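Side-chain contacts in branched-chain-amino-acid aminotransferase (Pseudomonas aeruginosa, PDB 6NST), which probably transfers the amino group of leucine, isoleucine or valine to 2-oxoglutarate with the help of pyridoxal 5'-phosphate: residues A[57-60]-A[61-65]; A[219-222]-A[223-227]; A[227-231]-A[232-236]; A[275-279]-A[280-284]; A[283-286]-A[287-291]. The protein carries 1 engineered substitution. All coordinates share one frame; numbering follows the deposited sequence.

In the fold
All five contacts are local, each between side chains a few residues apart. Interactions 1 and 2 lie deepest in the chain, touch each other and share one sulfate: Arg-61 and the start of helix 220-231 bind it together. Interactions 2 and 3 take the two ends of helix 220-231, one holding an anion, the other ending in a Schellman motif. Interactions 4 and 5 follow each other on helix 279-292 and are joined by Arg-277 and Gln-285. This helix packs on helix 220-231, so interactions 2 and 3 both meet interaction 5. Interactions 3 to 5 lie farther out; interaction 4 has water bridges, and 4 and 5 have charges too far apart for salt bridges.

Interaction 1 (A[57-60]-A[61-65]); sequences AHTD and RLFDS. With SO4 (sulfate ion), chain G.
The side chain of Arg-61 leaves the helix with CG anti to the backbone N (chi1 -167°) and turns at chi3 (66°). This lays it alongside His-58, whose CG sits beside its own backbone N. Both side chains point the same way. The imidazole and guanidinium planes stand 88° apart, and Arg-61 NH1 comes within 3.8 Å of His-58 ND1. That ring nitrogen is hydrogen-bonded to Glu-39, which also forms a salt bridge with Arg-61 NE. One carboxylate thus bonds to both groups and would help orient them.

The outer edge of the guanidinium faces a sulfate, probably from the crystallisation liquor. Its oxygen O1 lies in the guanidinium plane and takes two hydrogen bonds, from Arg-61 NH2 at 2.8 Å and from Arg-61 NH1 at 3.0 Å. The contact lies on helix 55-68 of this class-IV aminotransferase. Arg-61 also touches Lys-160, the lysine expected by similarity to carry pyridoxal phosphate; no cofactor is attached here. The sulfate is thus bound close to the probable cofactor site.

On another side of the helix, Thr-59 and Phe-63 lie side by side. Thr-59 CG2 packs on Phe-63 CE1 at 4.0 Å, while Thr-59 O meets the edge of the ring near CD1. The same carbonyl oxygen accepts the backbone N of Phe-63 at 3.1 Å. Helix 77-89 packs against both side chains. One turn on, Arg-61 O accepts two bonds from Ser-65, one from N and one from OG at 2.9 Å, on opposite faces of the carbonyl plane. Ser-65 OG in turn meets the backbone N of Lys-160.

Interaction 2 (A[219-222]-A[223-227]); sequences GITR and NTILT. With SO4 (sulfate ion), chain G.
The N-terminus of helix 220-231, with Gly-219 as N-cap, forms an anion site. The backbone N of Ile-220 bonds to sulfate O1 at 2.9 Å. The next residue uses two groups on one oxygen: Thr-221 N reaches sulfate O4 at 3.0 Å, and Thr-221 OG1 reaches it at 2.7 Å. The helix end would probably add a favourable field for the anion. A sulfate here is consistent with a place for the cofactor phosphate, as in related enzymes.

Thr-221 O is gripped twice from the same face of its plane. Thr-224 OG1 donates to Thr-221 O at 2.6 Å. Ile-225 N donates to Thr-221 O at 3.0 Å. Thr-224 OG1 reaches it from between its own backbone N and carbonyl carbon (chi1 64°). Thr-221 CG2 lies alongside Ile-225 CD1 at 4.2 Å.

Arg-222 is extended from CG to NE, and its NH1 meets Leu-226 CD1 at 3.7 Å. Its NH2 forms a salt bridge with Glu-238. Ile-220 packs on helix 55-68, Thr-221, Thr-224 and Ile-225 meet Tyr-288 of helix 279-292, and Arg-222, Ile-225 and Leu-226 rest on Phe-201 of strand 199-204.

Interaction 3 (A[227-231]-A[232-236]); sequences TLAAE and HGFKL
Ala-229 packs its CB against two residues of the outgoing chain. Phe-234 CB lies 4.0 Å from Ala-229 CB, and Leu-236 CD1 lies 3.9 Å from the same methyl. The alanine is buried. These apolar contacts join the last turn of helix 220-231 to the start of strand 235-238.

The helix ends in a Schellman motif. Phe-234 N bonds to Ala-229 O at 2.9 Å, and Gly-233 N bonds to Ala-230 O at 3.1 Å. Gly-233 is the C-prime residue, and its positive phi (67°) turns the chain back along the helix. The second bond meets its acceptor from well above the carbonyl plane; the first is only tilted from it.

His-232 adds a side-chain hydrogen bond at the helix end. Its ND1 donates to Leu-228 O at 3.0 Å, and its backbone N donates to the same oxygen. The two donors come from opposite faces of the carbonyl plane. With CG beside its own backbone N (chi1 -78°), the imidazole folds back over the last turn, its ND1 edge toward the carbonyl. One helix-end oxygen is thus held twice, and the bond probably limits rotation of the ring. His-232 O lies over the centre of one face of the Phe-234 ring, 4.2 Å above its plane.

The motif closes the helix of a beta-alpha-beta unit made with strands 207-210 and 235-238. Ala-229, Phe-234 and Leu-236 touch Ile-208 of strand 207-210. From helix 279-292, Ala-287 meets His-232, while Val-280, Lys-283 and Leu-284 pack on Phe-234.

Interaction 4 (A[275-279]-A[280-284]); sequences GRRGP and VTEKL
This is a water-bridged contact at the start of helix 279-292, where a loop after strand 270-271 enters the helix. Gly-278 is the N-cap residue, and Pro-279 opens the first turn. The backbone of Glu-282 bonds through its N to Gly-278 O at 3.0 Å, which begins the regular helical pattern. Lys-283 N then bonds to Pro-279 O. The amides of Val-280 and Thr-281 are taken by the two carboxylate oxygens of Glu-251. That acid lies on strand 251-256, so the helix end is tied to the mixed sheet.

Arg-277 comes before the cap and reaches forward over the first turn. Its CG is anti to the backbone N, and the chain bends at chi3 (57°). It crosses Glu-282 at about a right angle. Glu-282 CG sits over one face of the guanidinium, 3.9 Å above its plane and toward the rim. The guanidinium and carboxylate planes are 21° apart. Arg-277 NH2 and Glu-282 OE2 are 4.1 Å apart, with the oxygen well out of the guanidinium plane. The attraction is between charges alone and would be modest. Arg-277 NH1 has a firmer partner in Gln-285 OE1. The aliphatic part of Arg-277 also crosses Thr-281 at CG2.

Two waters complete the junction. One accepts from Gly-278 N and donates to Thr-281 OG1. The other donates to Arg-277 O and to Glu-282 OE1 at 2.6 Å, and accepts from Arg-277 NE at 3.1 Å.

Interaction 5 (A[283-286]-A[287-291]); sequences KLQK and AYFDL
Gln-285 O takes the backbone N of Phe-289 at 3.0 Å and also meets the edge of that residue's ring. The oxygen lies in the ring plane, 3.0 Å from Phe-289 CD2. The ring comes back to it because CG of Phe-289 is beside its own backbone N (chi1 -85°). Gln-285 and Phe-289 lie side by side and point the same way. Gln-285 CG packs on Phe-289 CE2 at 3.6 Å, and the amide plane stands nearly upright to the ring. The amide itself is well used: NE2 bonds to Leu-136 O and Val-261 O.

On the outer side of helix 279-292, Lys-286 and Asp-290 are a turn apart. The lysine bends at chi2 and chi4 and lays its CE 3.2 Å from Asp-290 OD2. Its NZ stays 4.0 Å from Asp-290 OD2. Tyr-288 turns to helix 220-231, where it also meets Leu-228.

The helix therefore has two chemistries. The buried amide of Gln-285 is held by hydrogen bonds to helix 134-138 and to loop residues. The charges of Lys-286 and Asp-290, on the more open side, would attract only weakly at a distance, without a salt bridge.

Interaction 1 (A[57-60]-A[61-65])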
# COMPACT_ATOMS: atom_id res chain seq x y z
N ALA A 57 27.41 11.50 -19.56
CA ALA A 57 26.20 10.98 -18.92
C ALA A 57 26.37 10.86 -17.41
O ALA A 57 25.42 11.09 -16.66
CB ALA A 57 25.83 9.63 -19.53
N HIS A 58 27.57 10.51 -16.96
CA HIS A 58 27.79 10.39 -15.52
C HIS A 58 27.89 11.77 -14.87
O HIS A 58 27.41 11.96 -13.74
CB HIS A 58 29.04 9.56 -15.25
CG HIS A 58 28.84 8.09 -15.48
ND1 HIS A 58 28.25 7.27 -14.54
CD2 HIS A 58 29.13 7.30 -16.54
CE1 HIS A 58 28.19 6.04 -15.01
NE2 HIS A 58 28.72 6.03 -16.22
N THR A 59 28.50 12.73 -15.55
CA THR A 59 28.57 14.09 -15.03
C THR A 59 27.20 14.75 -15.03
O THR A 59 26.84 15.45 -14.09
CB THR A 59 29.57 14.91 -15.84
OG1 THR A 59 30.89 14.37 -15.67
CG2 THR A 59 29.57 16.37 -15.38
N ASP A 60 26.41 14.51 -16.09
CA ASP A 60 25.06 15.07 -16.14
C ASP A 60 24.17 14.48 -15.05
O ASP A 60 23.34 15.19 -14.47
CB ASP A 60 24.43 14.81 -17.52
CG ASP A 60 24.96 15.76 -18.58
OD1 ASP A 60 25.64 16.74 -18.23
OD2 ASP A 60 24.68 15.51 -19.77
N ARG A 61 24.33 13.19 -14.76
CA ARG A 61 23.53 12.58 -13.71
C ARG A 61 23.95 13.08 -12.34
O ARG A 61 23.11 13.20 -11.44
CB ARG A 61 23.62 11.06 -13.78
CG ARG A 61 22.57 10.35 -12.94
CD ARG A 61 22.54 8.86 -13.24
NE ARG A 61 23.77 8.19 -12.84
CZ ARG A 61 24.00 6.89 -13.01
NH1 ARG A 61 25.14 6.36 -12.62
NH2 ARG A 61 23.08 6.13 -13.59
N LEU A 62 25.24 13.37 -12.15
CA LEU A 62 25.69 13.95 -10.89
C LEU A 62 25.02 15.30 -10.65
O LEU A 62 24.53 15.57 -9.55
CB LEU A 62 27.21 14.10 -10.89
CG LEU A 62 27.83 14.49 -9.55
CD1 LEU A 62 27.70 13.36 -8.54
CD2 LEU A 62 29.29 14.90 -9.72
N PHE A 63 24.98 16.15 -11.67
CA PHE A 63 24.32 17.45 -11.52
C PHE A 63 22.81 17.30 -11.41
O PHE A 63 22.17 18.07 -10.69
CB PHE A 63 24.69 18.36 -12.69
CG PHE A 63 26.03 19.02 -12.54
CD1 PHE A 63 27.20 18.28 -12.65
CD2 PHE A 63 26.13 20.38 -12.27
CE1 PHE A 63 28.44 18.89 -12.50
CE2 PHE A 63 27.37 20.99 -12.13
CZ PHE A 63 28.52 20.24 -12.24
N ASP A 64 22.23 16.31 -12.10
CA ASP A 64 20.83 15.98 -11.88
C ASP A 64 20.58 15.57 -10.43
O ASP A 64 19.64 16.05 -9.79
CB ASP A 64 20.40 14.86 -12.82
CG ASP A 64 20.01 15.37 -14.19
OD1 ASP A 64 20.09 16.59 -14.42
OD2 ASP A 64 19.61 14.54 -15.04
N SER A 65 21.43 14.69 -9.90
CA SER A 65 21.26 14.24 -8.52
C SER A 65 21.38 15.40 -7.54
O SER A 65 20.60 15.50 -6.59
CB SER A 65 22.29 13.16 -8.19
OG SER A 65 22.13 12.02 -9.03
S SO4 G . 24.86 2.42 -13.52
O1 SO4 G . 24.50 3.77 -13.93
O2 SO4 G . 26.15 2.44 -12.85
O3 SO4 G . 23.84 1.90 -12.61
O4 SO4 G . 24.93 1.56 -14.70

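Interaction 2 (A[219-222]-A[223-227])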
# COMPACT_ATOMS: atom_id res chain seq x y z
N GLY A 219 19.72 3.36 -14.79
CA GLY A 219 21.14 3.09 -14.90
C GLY A 219 21.68 3.43 -16.28
O GLY A 219 21.06 3.15 -17.31
N ILE A 220 22.86 4.06 -16.29
CA ILE A 220 23.50 4.41 -17.55
C ILE A 220 23.87 3.15 -18.33
O ILE A 220 23.73 3.10 -19.55
CB ILE A 220 24.73 5.30 -17.30
CG1 ILE A 220 24.28 6.66 -16.74
CG2 ILE A 220 25.55 5.48 -18.57
CD1 ILE A 220 25.42 7.61 -16.45
N THR A 221 24.33 2.11 -17.63
CA THR A 221 24.63 0.85 -18.29
C THR A 221 23.36 0.21 -18.84
O THR A 221 23.37 -0.39 -19.92
CB THR A 221 25.32 -0.11 -17.33
OG1 THR A 221 26.41 0.56 -16.69
CG2 THR A 221 25.85 -1.33 -18.07
N ARG A 222 22.25 0.34 -18.11
CA ARG A 222 20.96 -0.10 -18.63
C ARG A 222 20.61 0.66 -19.91
O ARG A 222 20.10 0.06 -20.87
CB ARG A 222 19.88 0.10 -17.57
CG ARG A 222 18.46 -0.13 -18.06
CD ARG A 222 17.46 0.34 -17.02
NE ARG A 222 16.09 -0.00 -17.39
CZ ARG A 222 15.32 0.74 -18.18
NH1 ARG A 222 15.79 1.88 -18.68
NH2 ARG A 222 14.09 0.35 -18.46
N ASN A 223 20.89 1.96 -19.94
CA ASN A 223 20.58 2.75 -21.13
C ASN A 223 21.45 2.34 -22.31
O ASN A 223 21.00 2.36 -23.46
CB ASN A 223 20.76 4.24 -20.83
CG ASN A 223 20.43 5.12 -22.02
OD1 ASN A 223 21.27 5.35 -22.89
ND2 ASN A 223 19.20 5.62 -22.06
N THR A 224 22.71 1.98 -22.05
CA THR A 224 23.58 1.52 -23.14
C THR A 224 23.10 0.19 -23.70
O THR A 224 23.18 -0.05 -24.91
CB THR A 224 25.02 1.40 -22.65
OG1 THR A 224 25.11 0.39 -21.64
CG2 THR A 224 25.51 2.71 -22.08
N ILE A 225 22.59 -0.70 -22.83
CA ILE A 225 22.11 -1.99 -23.31
C ILE A 225 20.87 -1.82 -24.17
O ILE A 225 20.71 -2.50 -25.19
CB ILE A 225 21.86 -2.94 -22.12
CG1 ILE A 225 23.08 -3.84 -21.88
CG2 ILE A 225 20.63 -3.80 -22.35
CD1 ILE A 225 24.35 -3.11 -21.54
N LEU A 226 19.99 -0.88 -23.81
CA LEU A 226 18.84 -0.59 -24.66
C LEU A 226 19.29 -0.12 -26.04
O LEU A 226 18.68 -0.48 -27.05
CB LEU A 226 17.94 0.47 -24.01
CG LEU A 226 17.46 0.34 -22.56
CD1 LEU A 226 16.28 1.28 -22.30
CD2 LEU A 226 17.10 -1.08 -22.20
N THR A 227 20.35 0.68 -26.09
CA THR A 227 20.92 1.10 -27.36
C THR A 227 21.54 -0.08 -28.11
O THR A 227 21.29 -0.27 -29.30
CB THR A 227 21.96 2.19 -27.14
OG1 THR A 227 21.35 3.32 -26.49
CG2 THR A 227 22.56 2.64 -28.46
S SO4 G . 24.86 2.42 -13.52
O1 SO4 G . 24.50 3.77 -13.93
O2 SO4 G . 26.15 2.44 -12.85
O3 SO4 G . 23.84 1.90 -12.61
O4 SO4 G . 24.93 1.56 -14.70

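Interaction 3 (A[227-231]-A[232-236])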
# COMPACT_ATOMS: atom_id res chain seq x y z
N THR A 227 20.35 0.68 -26.09
CA THR A 227 20.92 1.10 -27.36
C THR A 227 21.54 -0.08 -28.11
O THR A 227 21.29 -0.27 -29.30
CB THR A 227 21.96 2.19 -27.14
OG1 THR A 227 21.35 3.32 -26.49
CG2 THR A 227 22.56 2.64 -28.46
N LEU A 228 22.34 -0.88 -27.41
CA LEU A 228 23.00 -2.01 -28.05
C LEU A 228 22.00 -3.08 -28.48
O LEU A 228 22.15 -3.68 -29.55
CB LEU A 228 24.06 -2.61 -27.11
CG LEU A 228 25.29 -1.76 -26.81
CD1 LEU A 228 26.20 -2.47 -25.82
CD2 LEU A 228 26.05 -1.42 -28.09
N ALA A 229 20.98 -3.33 -27.66
CA ALA A 229 19.97 -4.31 -28.03
C ALA A 229 19.24 -3.89 -29.30
O ALA A 229 18.95 -4.72 -30.17
CB ALA A 229 18.98 -4.52 -26.89
N ALA A 230 18.94 -2.60 -29.43
CA ALA A 230 18.31 -2.10 -30.65
C ALA A 230 19.25 -2.23 -31.84
O ALA A 230 18.81 -2.59 -32.94
CB ALA A 230 17.89 -0.64 -30.46
N GLU A 231 20.54 -1.96 -31.64
CA GLU A 231 21.51 -2.08 -32.73
C GLU A 231 21.71 -3.52 -33.17
O GLU A 231 22.17 -3.76 -34.29
CB GLU A 231 22.85 -1.47 -32.31
CG GLU A 231 22.81 0.04 -32.11
CD GLU A 231 24.14 0.60 -31.64
OE1 GLU A 231 25.08 -0.19 -31.42
OE2 GLU A 231 24.24 1.84 -31.49
N HIS A 232 21.38 -4.49 -32.32
CA HIS A 232 21.49 -5.90 -32.66
C HIS A 232 20.15 -6.51 -33.06
O HIS A 232 20.02 -7.73 -33.10
CB HIS A 232 22.09 -6.69 -31.49
CG HIS A 232 23.57 -6.55 -31.36
ND1 HIS A 232 24.17 -5.36 -31.02
CD2 HIS A 232 24.57 -7.45 -31.53
CE1 HIS A 232 25.48 -5.53 -30.98
NE2 HIS A 232 25.75 -6.79 -31.28
N GLY A 233 19.16 -5.67 -33.37
CA GLY A 233 17.86 -6.17 -33.80
C GLY A 233 17.08 -6.92 -32.75
O GLY A 233 16.19 -7.70 -33.10
N PHE A 234 17.39 -6.73 -31.47
CA PHE A 234 16.67 -7.38 -30.39
C PHE A 234 15.42 -6.59 -30.04
O PHE A 234 15.44 -5.36 -30.01
CB PHE A 234 17.55 -7.54 -29.16
CG PHE A 234 18.53 -8.67 -29.25
CD1 PHE A 234 18.16 -9.87 -29.82
CD2 PHE A 234 19.82 -8.52 -28.77
CE1 PHE A 234 19.06 -10.92 -29.91
CE2 PHE A 234 20.73 -9.57 -28.85
CZ PHE A 234 20.34 -10.76 -29.43
N LYS A 235 14.33 -7.31 -29.79
CA LYS A 235 13.12 -6.68 -29.28
C LYS A 235 13.22 -6.55 -27.76
O LYS A 235 13.56 -7.52 -27.07
CB LYS A 235 11.89 -7.50 -29.67
CG LYS A 235 10.58 -6.90 -29.17
CD LYS A 235 9.39 -7.78 -29.53
CE LYS A 235 8.09 -7.18 -29.01
NZ LYS A 235 6.92 -8.04 -29.32
N LEU A 236 12.93 -5.36 -27.25
CA LEU A 236 13.05 -5.08 -25.82
C LEU A 236 11.75 -4.48 -25.32
O LEU A 236 11.21 -3.55 -25.93
CB LEU A 236 14.23 -4.14 -25.55
CG LEU A 236 14.75 -4.10 -24.11
CD1 LEU A 236 16.27 -3.96 -24.11
CD2 LEU A 236 14.11 -2.96 -23.33

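Interaction 4 (A[275-279]-A[280-284])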
# COMPACT_ATOMS: atom_id res chain seq x y z
N GLY A 275 20.96 -22.77 -16.77
CA GLY A 275 21.89 -22.55 -15.69
C GLY A 275 23.23 -21.99 -16.08
O GLY A 275 24.15 -21.97 -15.25
N ARG A 276 23.39 -21.54 -17.33
CA ARG A 276 24.64 -20.95 -17.78
C ARG A 276 24.31 -19.68 -18.56
O ARG A 276 23.15 -19.29 -18.69
CB ARG A 276 25.45 -21.94 -18.63
CG ARG A 276 24.69 -22.50 -19.82
CD ARG A 276 25.51 -23.53 -20.57
NE ARG A 276 24.78 -24.08 -21.71
CZ ARG A 276 24.01 -25.16 -21.65
NH1 ARG A 276 23.88 -25.83 -20.51
NH2 ARG A 276 23.38 -25.58 -22.74
N ARG A 277 25.36 -19.02 -19.05
CA ARG A 277 25.18 -17.78 -19.81
C ARG A 277 24.48 -18.07 -21.13
O ARG A 277 24.97 -18.86 -21.94
CB ARG A 277 26.54 -17.12 -20.05
CG ARG A 277 26.48 -15.79 -20.78
CD ARG A 277 27.88 -15.21 -20.96
NE ARG A 277 28.77 -16.13 -21.67
CZ ARG A 277 30.08 -15.94 -21.80
NH1 ARG A 277 30.66 -14.88 -21.27
NH2 ARG A 277 30.81 -16.83 -22.46
N GLY A 278 23.32 -17.45 -21.33
CA GLY A 278 22.54 -17.67 -22.52
C GLY A 278 23.12 -16.97 -23.73
O GLY A 278 24.07 -16.17 -23.64
N PRO A 279 22.54 -17.26 -24.90
CA PRO A 279 23.07 -16.68 -26.14
C PRO A 279 22.89 -15.17 -26.22
O PRO A 279 23.81 -14.46 -26.62
CB PRO A 279 22.25 -17.39 -27.23
CG PRO A 279 21.64 -18.59 -26.56
CD PRO A 279 21.43 -18.19 -25.14
N VAL A 280 21.70 -14.68 -25.85
CA VAL A 280 21.44 -13.25 -25.93
C VAL A 280 22.31 -12.49 -24.94
O VAL A 280 22.87 -11.43 -25.27
CB VAL A 280 19.94 -12.97 -25.71
CG1 VAL A 280 19.67 -11.47 -25.66
CG2 VAL A 280 19.11 -13.62 -26.81
N THR A 281 22.46 -13.01 -23.72
CA THR A 281 23.36 -12.39 -22.75
C THR A 281 24.78 -12.32 -23.29
O THR A 281 25.47 -11.30 -23.11
CB THR A 281 23.33 -13.15 -21.43
OG1 THR A 281 21.98 -13.27 -20.96
CG2 THR A 281 24.16 -12.42 -20.38
N GLU A 282 25.24 -13.39 -23.94
CA GLU A 282 26.62 -13.42 -24.43
C GLU A 282 26.85 -12.37 -25.50
O GLU A 282 27.90 -11.70 -25.51
CB GLU A 282 26.96 -14.81 -24.95
CG GLU A 282 28.38 -14.94 -25.49
CD GLU A 282 28.72 -16.35 -25.94
OE1 GLU A 282 27.86 -17.25 -25.80
OE2 GLU A 282 29.85 -16.56 -26.43
N LYS A 283 25.89 -12.19 -26.41
CA LYS A 283 26.05 -11.20 -27.47
C LYS A 283 26.02 -9.78 -26.92
O LYS A 283 26.79 -8.92 -27.36
CB LYS A 283 24.97 -11.40 -28.54
CG LYS A 283 25.21 -12.61 -29.43
CD LYS A 283 24.13 -12.75 -30.50
CE LYS A 283 22.82 -13.24 -29.91
NZ LYS A 283 21.79 -13.47 -30.96
N LEU A 284 25.14 -9.52 -25.95
CA LEU A 284 25.08 -8.19 -25.36
C LEU A 284 26.29 -7.92 -24.47
O LEU A 284 26.81 -6.80 -24.43
CB LEU A 284 23.78 -8.02 -24.57
CG LEU A 284 22.49 -8.09 -25.40
CD1 LEU A 284 21.27 -7.90 -24.51
CD2 LEU A 284 22.52 -7.06 -26.52
O HOH W 1 27.07 -18.00 -23.41
O HOH W 2 22.73 -15.58 -19.19

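Interaction 5 (A[283-286]-A[287-291])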
# COMPACT_ATOMS: atom_id res chain seq x y z
N LYS A 283 25.89 -12.19 -26.41
CA LYS A 283 26.05 -11.20 -27.47
C LYS A 283 26.02 -9.78 -26.92
O LYS A 283 26.79 -8.92 -27.36
CB LYS A 283 24.97 -11.40 -28.54
CG LYS A 283 25.21 -12.61 -29.43
CD LYS A 283 24.13 -12.75 -30.50
CE LYS A 283 22.82 -13.24 -29.91
NZ LYS A 283 21.79 -13.47 -30.96
N LEU A 284 25.14 -9.52 -25.95
CA LEU A 284 25.08 -8.19 -25.36
C LEU A 284 26.29 -7.92 -24.47
O LEU A 284 26.81 -6.80 -24.43
CB LEU A 284 23.78 -8.02 -24.57
CG LEU A 284 22.49 -8.09 -25.40
CD1 LEU A 284 21.27 -7.90 -24.51
CD2 LEU A 284 22.52 -7.06 -26.52
N GLN A 285 26.75 -8.94 -23.74
CA GLN A 285 27.97 -8.80 -22.96
C GLN A 285 29.16 -8.53 -23.87
O GLN A 285 29.99 -7.66 -23.58
CB GLN A 285 28.21 -10.06 -22.13
CG GLN A 285 29.31 -9.94 -21.10
CD GLN A 285 29.51 -11.23 -20.32
OE1 GLN A 285 29.63 -12.31 -20.90
NE2 GLN A 285 29.55 -11.12 -19.00
N LYS A 286 29.26 -9.26 -24.99
CA LYS A 286 30.32 -9.01 -25.96
C LYS A 286 30.22 -7.60 -26.52
O LYS A 286 31.23 -6.88 -26.60
CB LYS A 286 30.25 -10.04 -27.08
CG LYS A 286 31.21 -9.79 -28.23
CD LYS A 286 32.63 -10.17 -27.87
CE LYS A 286 33.54 -10.09 -29.08
NZ LYS A 286 33.03 -10.91 -30.22
N ALA A 287 29.02 -7.18 -26.90
CA ALA A 287 28.84 -5.86 -27.48
C ALA A 287 29.20 -4.76 -26.49
O ALA A 287 29.78 -3.74 -26.87
CB ALA A 287 27.40 -5.69 -27.97
N TYR A 288 28.86 -4.95 -25.21
CA TYR A 288 29.18 -3.93 -24.22
C TYR A 288 30.68 -3.86 -23.95
O TYR A 288 31.24 -2.76 -23.83
CB TYR A 288 28.41 -4.18 -22.92
CG TYR A 288 28.69 -3.14 -21.86
CD1 TYR A 288 28.07 -1.90 -21.88
CD2 TYR A 288 29.59 -3.40 -20.83
CE1 TYR A 288 28.32 -0.95 -20.91
CE2 TYR A 288 29.86 -2.46 -19.85
CZ TYR A 288 29.22 -1.23 -19.90
OH TYR A 288 29.48 -0.29 -18.93
N PHE A 289 31.34 -5.01 -23.86
CA PHE A 289 32.78 -5.02 -23.63
C PHE A 289 33.54 -4.46 -24.83
O PHE A 289 34.52 -3.73 -24.66
CB PHE A 289 33.26 -6.43 -23.30
CG PHE A 289 33.12 -6.80 -21.85
CD1 PHE A 289 34.22 -6.76 -21.00
CD2 PHE A 289 31.90 -7.17 -21.33
CE1 PHE A 289 34.09 -7.10 -19.67
CE2 PHE A 289 31.76 -7.51 -20.00
CZ PHE A 289 32.86 -7.47 -19.17
N ASP A 290 33.10 -4.79 -26.04
CA ASP A 290 33.71 -4.21 -27.23
C ASP A 290 33.54 -2.70 -27.27
O ASP A 290 34.44 -1.98 -27.73
CB ASP A 290 33.11 -4.83 -28.50
CG ASP A 290 33.50 -6.28 -28.68
OD1 ASP A 290 34.41 -6.75 -27.96
OD2 ASP A 290 32.90 -6.95 -29.55
N LEU A 291 32.41 -2.20 -26.77
CA LEU A 291 32.15 -0.77 -26.81
C LEU A 291 33.02 -0.02 -25.81
O LEU A 291 33.67 0.97 -26.16
CB LEU A 291 30.67 -0.51 -26.53
CG LEU A 291 30.22 0.95 -26.56
CD1 LEU A 291 30.32 1.52 -27.97
CD2 LEU A 291 28.81 1.08 -26.02